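Long-range contacts in RNA pseudouridylate synthase domain-containing protein 4 (Homo sapiens, PDB 5UBA), which catalyses the isomerization of uridine to pseudouridine in mitochondrial RNAs, including 16S rRNA, a modification required for assembly of a functional mitochondrial ribosome: residues N35-P46 / D83-W94; K147-R155 / K198-G208. All blocks are in the same frame, centred on the assembly; numbering follows the deposited sequence.

Contact 1 (N35-P46 / D83-W94); sequences NLVVINKPYGLP and DKETTGVMVLAW
Leu36 and Val38 meet Val89 and Val91 on one face of the two central strands of a four-stranded antiparallel sheet, with Leu36 CD2 3.8 Å from Val91 CG1 and Val38 CG1 3.7 Å from Val89 CG1; strands 252-259 and 269-272 pack against this layer. On the other face Ile39 lies alongside Met90, pointing the same way, and CG2 of Val37 touches the Trp94 indole at NE1, CE2 and CZ2. Helix 57-69 covers part of this side. Paired backbone bonds join Val37 to Leu92, Ile39 to Met90 and Lys41 to Gly88. Beyond them Lys41, bent at chi3 (78°) and chi4 (58°), curls its ammonium into a cluster of carbonyls. NZ donates to Thr86 O at 2.7 Å, nearly along the C=O axis, to Lys84 O at 3.0 Å from above the carbonyl plane, and to Pro42 O and Leu45 O, its three hydrogens shared among these four oxygens. Gly44 N reaches Lys84 O at 2.8 Å from the opposite face of that plane. Together the lysine and this backbone bond tie the type II turn 42-45 to the type I turn 83-86. The latter begins at Asp83, by similarity the catalytic aspartate of the RluA-family pseudouridine synthase fold.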
loop_
_atom_site.group_PDB
_atom_site.type_symbol
_atom_site.label_atom_id
_atom_site.label_comp_id
_atom_site.label_asym_id
_atom_site.label_seq_id
_atom_site.Cartn_x
_atom_site.Cartn_y
_atom_site.Cartn_z
ATOM N N ASN A 35 7.259 -23.463 -4.068
ATOM C CA ASN A 35 8.097 -22.423 -3.472
ATOM C C ASN A 35 7.344 -21.430 -2.576
ATOM O O ASN A 35 7.847 -21.031 -1.531
ATOM C CB ASN A 35 8.775 -21.592 -4.565
ATOM C CG ASN A 35 9.658 -22.417 -5.488
ATOM O OD1 ASN A 35 9.574 -22.301 -6.708
ATOM N ND2 ASN A 35 10.512 -23.222 -4.909
ATOM N N LEU A 36 6.158 -21.024 -3.031
ATOM C CA LEU A 36 5.491 -19.834 -2.472
ATOM C C LEU A 36 4.074 -20.106 -2.004
ATOM O O LEU A 36 3.364 -20.950 -2.555
ATOM C CB LEU A 36 5.416 -18.720 -3.519
ATOM C CG LEU A 36 6.683 -18.333 -4.269
ATOM C CD1 LEU A 36 6.329 -17.239 -5.273
ATOM C CD2 LEU A 36 7.728 -17.827 -3.305
ATOM N N VAL A 37 3.675 -19.343 -0.993
ATOM C CA VAL A 37 2.270 -19.185 -0.609
ATOM C C VAL A 37 1.979 -17.690 -0.693
ATOM O O VAL A 37 2.599 -16.904 0.015
ATOM C CB VAL A 37 1.996 -19.677 0.820
ATOM C CG1 VAL A 37 0.527 -19.459 1.180
ATOM C CG2 VAL A 37 2.343 -21.162 0.944
ATOM N N VAL A 38 1.021 -17.317 -1.538
ATOM C CA VAL A 38 0.701 -15.897 -1.725
ATOM C C VAL A 38 -0.645 -15.638 -1.069
ATOM O O VAL A 38 -1.640 -16.244 -1.474
ATOM C CB VAL A 38 0.682 -15.490 -3.206
ATOM C CG1 VAL A 38 0.480 -13.980 -3.316
ATOM C CG2 VAL A 38 1.967 -15.945 -3.881
ATOM N N ILE A 39 -0.652 -14.741 -0.094
ATOM C CA ILE A 39 -1.858 -14.395 0.660
ATOM C C ILE A 39 -2.387 -13.015 0.267
ATOM O O ILE A 39 -1.716 -12.225 -0.401
ATOM C CB ILE A 39 -1.641 -14.468 2.182
ATOM C CG1 ILE A 39 -0.620 -13.453 2.653
ATOM C CG2 ILE A 39 -1.240 -15.876 2.597
ATOM C CD1 ILE A 39 -0.518 -13.343 4.150
ATOM N N ASN A 40 -3.608 -12.758 0.715
ATOM C CA ASN A 40 -4.265 -11.480 0.619
ATOM C C ASN A 40 -4.280 -10.883 2.020
ATOM O O ASN A 40 -5.072 -11.305 2.904
ATOM C CB ASN A 40 -5.662 -11.690 0.051
ATOM C CG ASN A 40 -6.482 -10.424 0.023
ATOM O OD1 ASN A 40 -6.019 -9.369 0.426
ATOM N ND2 ASN A 40 -7.717 -10.535 -0.462
ATOM N N LYS A 41 -3.370 -9.949 2.279
ATOM C CA LYS A 41 -3.226 -9.421 3.624
ATOM C C LYS A 41 -4.440 -8.557 3.969
ATOM O O LYS A 41 -4.775 -7.657 3.214
ATOM C CB LYS A 41 -1.944 -8.593 3.818
ATOM C CG LYS A 41 -1.642 -8.297 5.285
ATOM C CD LYS A 41 -0.512 -7.317 5.525
ATOM C CE LYS A 41 -0.886 -5.884 5.327
ATOM N NZ LYS A 41 -2.016 -5.344 6.169
ATOM N N PRO A 42 -5.106 -8.854 5.085
ATOM C CA PRO A 42 -6.252 -8.005 5.448
ATOM C C PRO A 42 -5.876 -6.632 5.967
ATOM O O PRO A 42 -4.771 -6.402 6.485
ATOM C CB PRO A 42 -6.985 -8.822 6.529
ATOM C CG PRO A 42 -6.007 -9.786 7.018
ATOM C CD PRO A 42 -4.959 -10.014 5.973
ATOM N N TYR A 43 -6.837 -5.710 5.827
ATOM C CA TYR A 43 -6.710 -4.386 6.343
ATOM C C TYR A 43 -6.452 -4.381 7.843
ATOM O O TYR A 43 -7.138 -5.078 8.610
ATOM C CB TYR A 43 -7.963 -3.566 6.041
ATOM C CG TYR A 43 -7.846 -2.134 6.511
ATOM C CD1 TYR A 43 -7.192 -1.185 5.740
ATOM C CD2 TYR A 43 -8.324 -1.739 7.770
ATOM C CE1 TYR A 43 -7.038 0.125 6.167
ATOM C CE2 TYR A 43 -8.180 -0.430 8.192
ATOM C CZ TYR A 43 -7.535 0.491 7.387
ATOM O OH TYR A 43 -7.376 1.798 7.769
ATOM N N GLY A 44 -5.429 -3.647 8.238
ATOM C CA GLY A 44 -5.167 -3.399 9.648
ATOM C C GLY A 44 -4.228 -4.402 10.303
ATOM O O GLY A 44 -3.860 -4.207 11.456
ATOM N N LEU A 45 -3.871 -5.478 9.605
ATOM C CA LEU A 45 -2.945 -6.499 10.141
ATOM C C LEU A 45 -1.504 -6.100 9.877
ATOM O O LEU A 45 -1.105 -5.974 8.703
ATOM C CB LEU A 45 -3.209 -7.846 9.485
ATOM C CG LEU A 45 -2.392 -9.052 9.981
ATOM C CD1 LEU A 45 -2.755 -9.377 11.408
ATOM C CD2 LEU A 45 -2.670 -10.243 9.085
ATOM N N PRO A 46 -0.720 -5.885 10.943
ATOM C CA PRO A 46 0.692 -5.621 10.748
ATOM C C PRO A 46 1.465 -6.877 10.455
ATOM O O PRO A 46 1.033 -7.964 10.793
ATOM C CB PRO A 46 1.140 -5.035 12.085
ATOM C CG PRO A 46 0.198 -5.593 13.070
ATOM C CD PRO A 46 -1.074 -5.958 12.372
ATOM N N ASP A 83 2.575 -2.362 4.730
ATOM C CA ASP A 83 2.130 -1.633 5.908
ATOM C C ASP A 83 0.789 -2.119 6.432
ATOM O O ASP A 83 0.006 -2.743 5.710
ATOM C CB ASP A 83 2.089 -0.122 5.610
ATOM C CG ASP A 83 3.465 0.463 5.367
ATOM O OD1 ASP A 83 4.465 0.014 5.988
ATOM O OD2 ASP A 83 3.547 1.422 4.582
ATOM N N LYS A 84 0.524 -1.809 7.688
ATOM C CA LYS A 84 -0.677 -2.273 8.388
ATOM C C LYS A 84 -1.968 -1.937 7.655
ATOM O O LYS A 84 -2.831 -2.769 7.535
ATOM C CB LYS A 84 -0.696 -1.661 9.800
ATOM C CG LYS A 84 -1.870 -2.007 10.683
ATOM C CD LYS A 84 -1.898 -1.122 11.925
ATOM C CE LYS A 84 -2.911 -1.621 12.948
ATOM N NZ LYS A 84 -2.751 -0.888 14.227
ATOM N N GLU A 85 -2.086 -0.704 7.170
ATOM C CA GLU A 85 -3.309 -0.279 6.499
ATOM C C GLU A 85 -3.340 -0.554 5.002
ATOM O O GLU A 85 -4.285 -0.164 4.332
ATOM C CB GLU A 85 -3.575 1.211 6.730
ATOM C CG GLU A 85 -4.161 1.566 8.088
ATOM C CD GLU A 85 -4.775 2.964 8.030
ATOM O OE1 GLU A 85 -4.025 3.940 8.004
ATOM O OE2 GLU A 85 -6.014 3.075 7.941
ATOM N N THR A 86 -2.335 -1.247 4.485
ATOM C CA THR A 86 -2.365 -1.750 3.124
ATOM C C THR A 86 -2.975 -3.131 3.074
ATOM O O THR A 86 -2.758 -3.932 3.968
ATOM C CB THR A 86 -0.942 -1.746 2.557
ATOM O OG1 THR A 86 -0.459 -0.389 2.632
ATOM C CG2 THR A 86 -0.877 -2.281 1.092
ATOM N N THR A 87 -3.737 -3.399 2.025
ATOM C CA THR A 87 -4.304 -4.697 1.774
ATOM C C THR A 87 -3.615 -5.357 0.585
ATOM O O THR A 87 -2.921 -4.689 -0.178
ATOM C CB THR A 87 -5.803 -4.575 1.486
ATOM O OG1 THR A 87 -6.000 -3.703 0.376
ATOM C CG2 THR A 87 -6.572 -4.029 2.689
ATOM N N GLY A 88 -3.791 -6.674 0.438
ATOM C CA GLY A 88 -3.556 -7.329 -0.818
ATOM C C GLY A 88 -2.329 -8.211 -0.891
ATOM O O GLY A 88 -1.971 -8.869 0.072
ATOM N N VAL A 89 -1.695 -8.225 -2.069
ATOM C CA VAL A 89 -0.772 -9.316 -2.420
ATOM C C VAL A 89 0.454 -9.355 -1.519
ATOM O O VAL A 89 1.198 -8.383 -1.390
ATOM C CB VAL A 89 -0.273 -9.205 -3.889
ATOM C CG1 VAL A 89 0.667 -10.375 -4.201
ATOM C CG2 VAL A 89 -1.412 -9.229 -4.883
ATOM N N MET A 90 0.668 -10.508 -0.893
ATOM C CA MET A 90 1.825 -10.702 -0.019
ATOM C C MET A 90 2.372 -12.122 -0.208
ATOM O O MET A 90 1.663 -13.111 0.003
ATOM C CB MET A 90 1.476 -10.415 1.443
ATOM C CG MET A 90 2.665 -10.508 2.375
ATOM S SD MET A 90 2.158 -10.080 4.043
ATOM C CE MET A 90 3.693 -10.402 4.902
ATOM N N VAL A 91 3.649 -12.194 -0.591
ATOM C CA VAL A 91 4.334 -13.435 -0.919
ATOM C C VAL A 91 5.100 -13.969 0.306
ATOM O O VAL A 91 5.860 -13.253 0.945
ATOM C CB VAL A 91 5.349 -13.212 -2.068
ATOM C CG1 VAL A 91 6.095 -14.490 -2.386
ATOM C CG2 VAL A 91 4.663 -12.674 -3.309
ATOM N N LEU A 92 4.841 -15.234 0.604
ATOM C CA LEU A 92 5.550 -15.985 1.631
ATOM C C LEU A 92 6.250 -17.154 0.954
ATOM O O LEU A 92 5.824 -17.618 -0.088
ATOM C CB LEU A 92 4.550 -16.548 2.650
ATOM C CG LEU A 92 3.595 -15.553 3.292
ATOM C CD1 LEU A 92 2.576 -16.254 4.198
ATOM C CD2 LEU A 92 4.358 -14.526 4.076
ATOM N N ALA A 93 7.347 -17.629 1.561
ATOM C CA ALA A 93 8.092 -18.768 1.031
ATOM C C ALA A 93 8.276 -19.875 2.058
ATOM O O ALA A 93 8.531 -19.593 3.225
ATOM C CB ALA A 93 9.458 -18.331 0.561
ATOM N N TRP A 94 8.230 -21.094 1.578
ATOM C CA TRP A 94 8.481 -22.268 2.427
ATOM C C TRP A 94 9.932 -22.372 2.919
ATOM O O TRP A 94 10.173 -22.702 4.081
ATOM C CB TRP A 94 8.133 -23.526 1.631
ATOM C CG TRP A 94 6.687 -23.710 1.443
ATOM C CD1 TRP A 94 5.982 -23.660 0.282
ATOM C CD2 TRP A 94 5.744 -23.999 2.479
ATOM N NE1 TRP A 94 4.642 -23.884 0.534
ATOM C CE2 TRP A 94 4.473 -24.085 1.875
ATOM C CE3 TRP A 94 5.852 -24.168 3.864
ATOM C CZ2 TRP A 94 3.301 -24.361 2.616
ATOM C CZ3 TRP A 94 4.693 -24.453 4.594
ATOM C CH2 TRP A 94 3.447 -24.533 3.964
#

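Contact 2 (K147-R155 / K198-G208); sequences KMTLSPSYR and KHQLRVHLSFG
Met148, just before strand 149-150, and Leu150 within it lie along helix 200-209 and the two residues before it, a largely apolar packing of strand against helix in the RluA-type catalytic domain, with no hydrogen bond between the segments. Strand 149-150 is also paired, antiparallel, with strand 134-135. Leu150 is the wedge at the helix: its two methyls part over successive turns. CD2 slides past Val203, coming 3.6 Å from CG1, and also meets the His204 ring at its edge, in plane, near CD2. The imidazole is fixed from elsewhere, ND1 bonding Thr175 and NE2 the carbonyl of Ile132. CD1 of Leu150 rests 3.6 Å from Phe207 CB, where the chain continues to Gly208. Replacing Leu150 with an alanine would probably open a gap between Val203 and Phe207 and leave the edge of His204 without its methyl neighbour. Val203 serves both Met148 and Leu150, for its other methyl, CG2, sits 4.0 Å from Met148 CB. Met148 then runs toward the start of the helix, its CG passing Lys198 O. With CG beside the backbone N (chi1 -44°) and a further bend at chi2 (-57°), the thioether crosses the Lys198 chain at about a right angle. The lysine's ammonium turns off to a salt bridge with Asp83, whereas its CG is pressed by Met148 CE at 3.3 Å, closer than usual carbon-carbon contact.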
loop_
_atom_site.group_PDB
_atom_site.type_symbol
_atom_site.label_atom_id
_atom_site.label_comp_id
_atom_site.label_asym_id
_atom_site.label_seq_id
_atom_site.Cartn_x
_atom_site.Cartn_y
_atom_site.Cartn_z
ATOM N N LYS A 147 8.049 9.604 10.925
ATOM C CA LYS A 147 7.895 10.977 10.453
ATOM C C LYS A 147 8.561 11.166 9.088
ATOM O O LYS A 147 9.786 11.355 9.015
ATOM C CB LYS A 147 8.500 11.948 11.466
ATOM N N MET A 148 7.753 11.121 8.021
ATOM C CA MET A 148 8.245 11.239 6.636
ATOM C C MET A 148 7.778 12.530 5.982
ATOM O O MET A 148 6.601 12.898 6.079
ATOM C CB MET A 148 7.768 10.058 5.782
ATOM C CG MET A 148 7.886 8.693 6.433
ATOM S SD MET A 148 9.544 8.259 6.978
ATOM C CE MET A 148 9.208 6.917 8.103
ATOM N N THR A 149 8.703 13.207 5.298
ATOM C CA THR A 149 8.394 14.415 4.521
ATOM C C THR A 149 9.198 14.426 3.221
ATOM O O THR A 149 10.096 13.607 3.045
ATOM C CB THR A 149 8.731 15.686 5.325
ATOM O OG1 THR A 149 10.074 15.596 5.821
ATOM C CG2 THR A 149 7.766 15.850 6.499
ATOM N N LEU A 150 8.872 15.350 2.322
ATOM C CA LEU A 150 9.647 15.546 1.104
ATOM C C LEU A 150 10.871 16.399 1.390
ATOM O O LEU A 150 10.866 17.205 2.326
ATOM C CB LEU A 150 8.805 16.218 0.008
ATOM C CG LEU A 150 7.569 15.444 -0.457
ATOM C CD1 LEU A 150 6.869 16.175 -1.583
ATOM C CD2 LEU A 150 7.966 14.061 -0.916
ATOM N N SER A 151 11.900 16.232 0.561
ATOM C CA SER A 151 13.145 16.999 0.675
ATOM C C SER A 151 13.522 17.536 -0.712
ATOM O O SER A 151 14.330 16.930 -1.414
ATOM C CB SER A 151 14.234 16.108 1.263
ATOM O OG SER A 151 15.496 16.757 1.285
ATOM N N PRO A 152 12.930 18.683 -1.122
ATOM C CA PRO A 152 13.190 19.207 -2.468
ATOM C C PRO A 152 14.458 20.044 -2.549
ATOM O O PRO A 152 15.084 20.327 -1.531
ATOM C CB PRO A 152 11.967 20.087 -2.763
ATOM C CG PRO A 152 11.152 20.116 -1.506
ATOM C CD PRO A 152 11.971 19.530 -0.398
ATOM N N SER A 153 14.808 20.411 -3.779
ATOM C CA SER A 153 16.009 21.168 -4.071
ATOM C C SER A 153 15.950 22.616 -3.574
ATOM O O SER A 153 16.997 23.203 -3.323
ATOM C CB SER A 153 16.291 21.142 -5.575
ATOM N N TYR A 154 14.749 23.182 -3.424
ATOM C CA TYR A 154 14.594 24.574 -2.973
ATOM C C TYR A 154 13.671 24.719 -1.758
ATOM O O TYR A 154 12.885 23.828 -1.424
ATOM C CB TYR A 154 14.093 25.478 -4.125
ATOM C CG TYR A 154 15.089 25.713 -5.252
ATOM C CD1 TYR A 154 15.324 24.739 -6.241
ATOM C CD2 TYR A 154 15.790 26.924 -5.350
ATOM C CE1 TYR A 154 16.223 24.961 -7.279
ATOM C CE2 TYR A 154 16.703 27.148 -6.378
ATOM C CZ TYR A 154 16.925 26.162 -7.336
ATOM O OH TYR A 154 17.825 26.357 -8.355
ATOM N N ARG A 155 13.801 25.868 -1.105
ATOM C CA ARG A 155 13.019 26.265 0.056
ATOM C C ARG A 155 12.333 27.567 -0.355
ATOM O O ARG A 155 12.835 28.261 -1.239
ATOM C CB ARG A 155 13.980 26.453 1.249
ATOM C CG ARG A 155 13.515 27.328 2.406
ATOM C CD ARG A 155 14.557 27.395 3.522
ATOM N NE ARG A 155 15.309 28.661 3.525
ATOM C CZ ARG A 155 16.641 28.800 3.513
ATOM N NH1 ARG A 155 17.471 27.754 3.534
ATOM N NH2 ARG A 155 17.154 30.030 3.510
ATOM N N LYS A 198 9.679 3.996 2.958
ATOM C CA LYS A 198 8.546 4.003 3.883
ATOM C C LYS A 198 7.543 5.117 3.570
ATOM O O LYS A 198 7.915 6.300 3.447
ATOM C CB LYS A 198 9.095 4.178 5.304
ATOM C CG LYS A 198 8.052 4.294 6.410
ATOM C CD LYS A 198 7.239 3.032 6.551
ATOM C CE LYS A 198 6.570 2.976 7.915
ATOM N NZ LYS A 198 5.945 1.643 8.076
ATOM N N HIS A 199 6.281 4.726 3.399
ATOM C CA HIS A 199 5.175 5.644 3.116
ATOM C C HIS A 199 5.318 6.449 1.828
ATOM O O HIS A 199 4.637 7.446 1.647
ATOM C CB HIS A 199 4.893 6.574 4.298
ATOM C CG HIS A 199 4.339 5.871 5.484
ATOM N ND1 HIS A 199 4.143 6.506 6.688
ATOM C CD2 HIS A 199 3.947 4.589 5.660
ATOM C CE1 HIS A 199 3.634 5.644 7.549
ATOM N NE2 HIS A 199 3.508 4.474 6.953
ATOM N N GLN A 200 6.149 5.988 0.891
ATOM C CA GLN A 200 6.411 6.821 -0.273
ATOM C C GLN A 200 5.170 7.103 -1.098
ATOM O O GLN A 200 5.023 8.197 -1.579
ATOM C CB GLN A 200 7.558 6.296 -1.140
ATOM C CG GLN A 200 7.302 5.153 -2.077
ATOM C CD GLN A 200 8.464 5.010 -3.052
ATOM O OE1 GLN A 200 9.541 4.604 -2.632
ATOM N NE2 GLN A 200 8.265 5.350 -4.333
ATOM N N LEU A 201 4.282 6.135 -1.278
ATOM C CA LEU A 201 3.063 6.384 -2.078
ATOM C C LEU A 201 2.180 7.447 -1.450
ATOM O O LEU A 201 1.652 8.339 -2.148
ATOM C CB LEU A 201 2.245 5.105 -2.316
ATOM C CG LEU A 201 2.986 3.974 -3.031
ATOM C CD1 LEU A 201 2.070 2.785 -3.213
ATOM C CD2 LEU A 201 3.568 4.436 -4.351
ATOM N N ARG A 202 1.997 7.333 -0.143
ATOM C CA ARG A 202 1.179 8.287 0.591
ATOM C C ARG A 202 1.759 9.679 0.579
ATOM O O ARG A 202 1.031 10.653 0.383
ATOM C CB ARG A 202 0.949 7.788 2.017
ATOM C CG ARG A 202 0.121 6.525 2.065
ATOM C CD ARG A 202 0.240 5.844 3.405
ATOM N NE ARG A 202 -0.433 6.597 4.442
ATOM C CZ ARG A 202 -0.472 6.238 5.721
ATOM N NH1 ARG A 202 0.128 5.119 6.113
ATOM N NH2 ARG A 202 -1.115 6.992 6.609
ATOM N N VAL A 203 3.059 9.777 0.792
ATOM C CA VAL A 203 3.748 11.084 0.861
ATOM C C VAL A 203 3.831 11.694 -0.534
ATOM O O VAL A 203 3.512 12.874 -0.724
ATOM C CB VAL A 203 5.113 10.938 1.541
ATOM C CG1 VAL A 203 5.946 12.227 1.475
ATOM C CG2 VAL A 203 4.916 10.500 2.989
ATOM N N HIS A 204 4.183 10.910 -1.535
ATOM C CA HIS A 204 4.218 11.457 -2.889
ATOM C C HIS A 204 2.847 11.932 -3.364
ATOM O O HIS A 204 2.725 12.990 -3.979
ATOM C CB HIS A 204 4.796 10.438 -3.851
ATOM C CG HIS A 204 6.286 10.420 -3.875
ATOM N ND1 HIS A 204 6.992 9.474 -4.574
ATOM C CD2 HIS A 204 7.200 11.278 -3.360
ATOM C CE1 HIS A 204 8.287 9.745 -4.486
ATOM N NE2 HIS A 204 8.442 10.830 -3.749
ATOM N N LEU A 205 1.788 11.175 -3.089
ATOM C CA LEU A 205 0.444 11.609 -3.501
ATOM C C LEU A 205 -0.020 12.860 -2.744
ATOM O O LEU A 205 -0.557 13.796 -3.350
ATOM C CB LEU A 205 -0.574 10.481 -3.294
ATOM C CG LEU A 205 -0.655 9.449 -4.396
ATOM C CD1 LEU A 205 -1.456 8.240 -3.942
ATOM C CD2 LEU A 205 -1.257 10.018 -5.669
ATOM N N SER A 206 0.162 12.875 -1.425
ATOM C CA SER A 206 -0.352 13.977 -0.601
ATOM C C SER A 206 0.457 15.241 -0.828
ATOM O O SER A 206 -0.119 16.275 -1.155
ATOM C CB SER A 206 -0.356 13.622 0.874
ATOM O OG SER A 206 -0.936 14.713 1.564
ATOM N N PHE A 207 1.768 15.153 -0.676
ATOM C CA PHE A 207 2.613 16.351 -0.694
ATOM C C PHE A 207 3.062 16.683 -2.109
ATOM O O PHE A 207 3.172 17.875 -2.450
ATOM C CB PHE A 207 3.804 16.158 0.239
ATOM C CG PHE A 207 3.429 16.022 1.685
ATOM C CD1 PHE A 207 2.754 17.043 2.338
ATOM C CD2 PHE A 207 3.760 14.896 2.400
ATOM C CE1 PHE A 207 2.403 16.927 3.680
ATOM C CE2 PHE A 207 3.410 14.768 3.747
ATOM C CZ PHE A 207 2.724 15.776 4.381
ATOM N N GLY A 208 3.303 15.687 -2.957
ATOM C CA GLY A 208 3.738 15.943 -4.329
ATOM C C GLY A 208 2.629 16.345 -5.276
ATOM O O GLY A 208 2.808 17.191 -6.142
#

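Contact 1 closes in the chain before contact 2 opens, and their centres lie 25 Å apart on opposite sides of the chain's centre, yet they touch through Asp83. This residue, the active-site aspartate by similarity, sits at the start of segment 83-94, and its OD1 forms a salt bridge of 3.0 Å with Lys198 NZ at the start of segment 198-208. Its OD2 packs 3.4 Å from His199 CD2, at the helix N-cap. The turn that begins at Asp83 in contact 1 and the residues leading into the helix of contact 2 thus come together at the probable catalytic site. The bound calcium is more distant, about 11 Å from the Glu85 side chain and about 9 Å from that of Phe207.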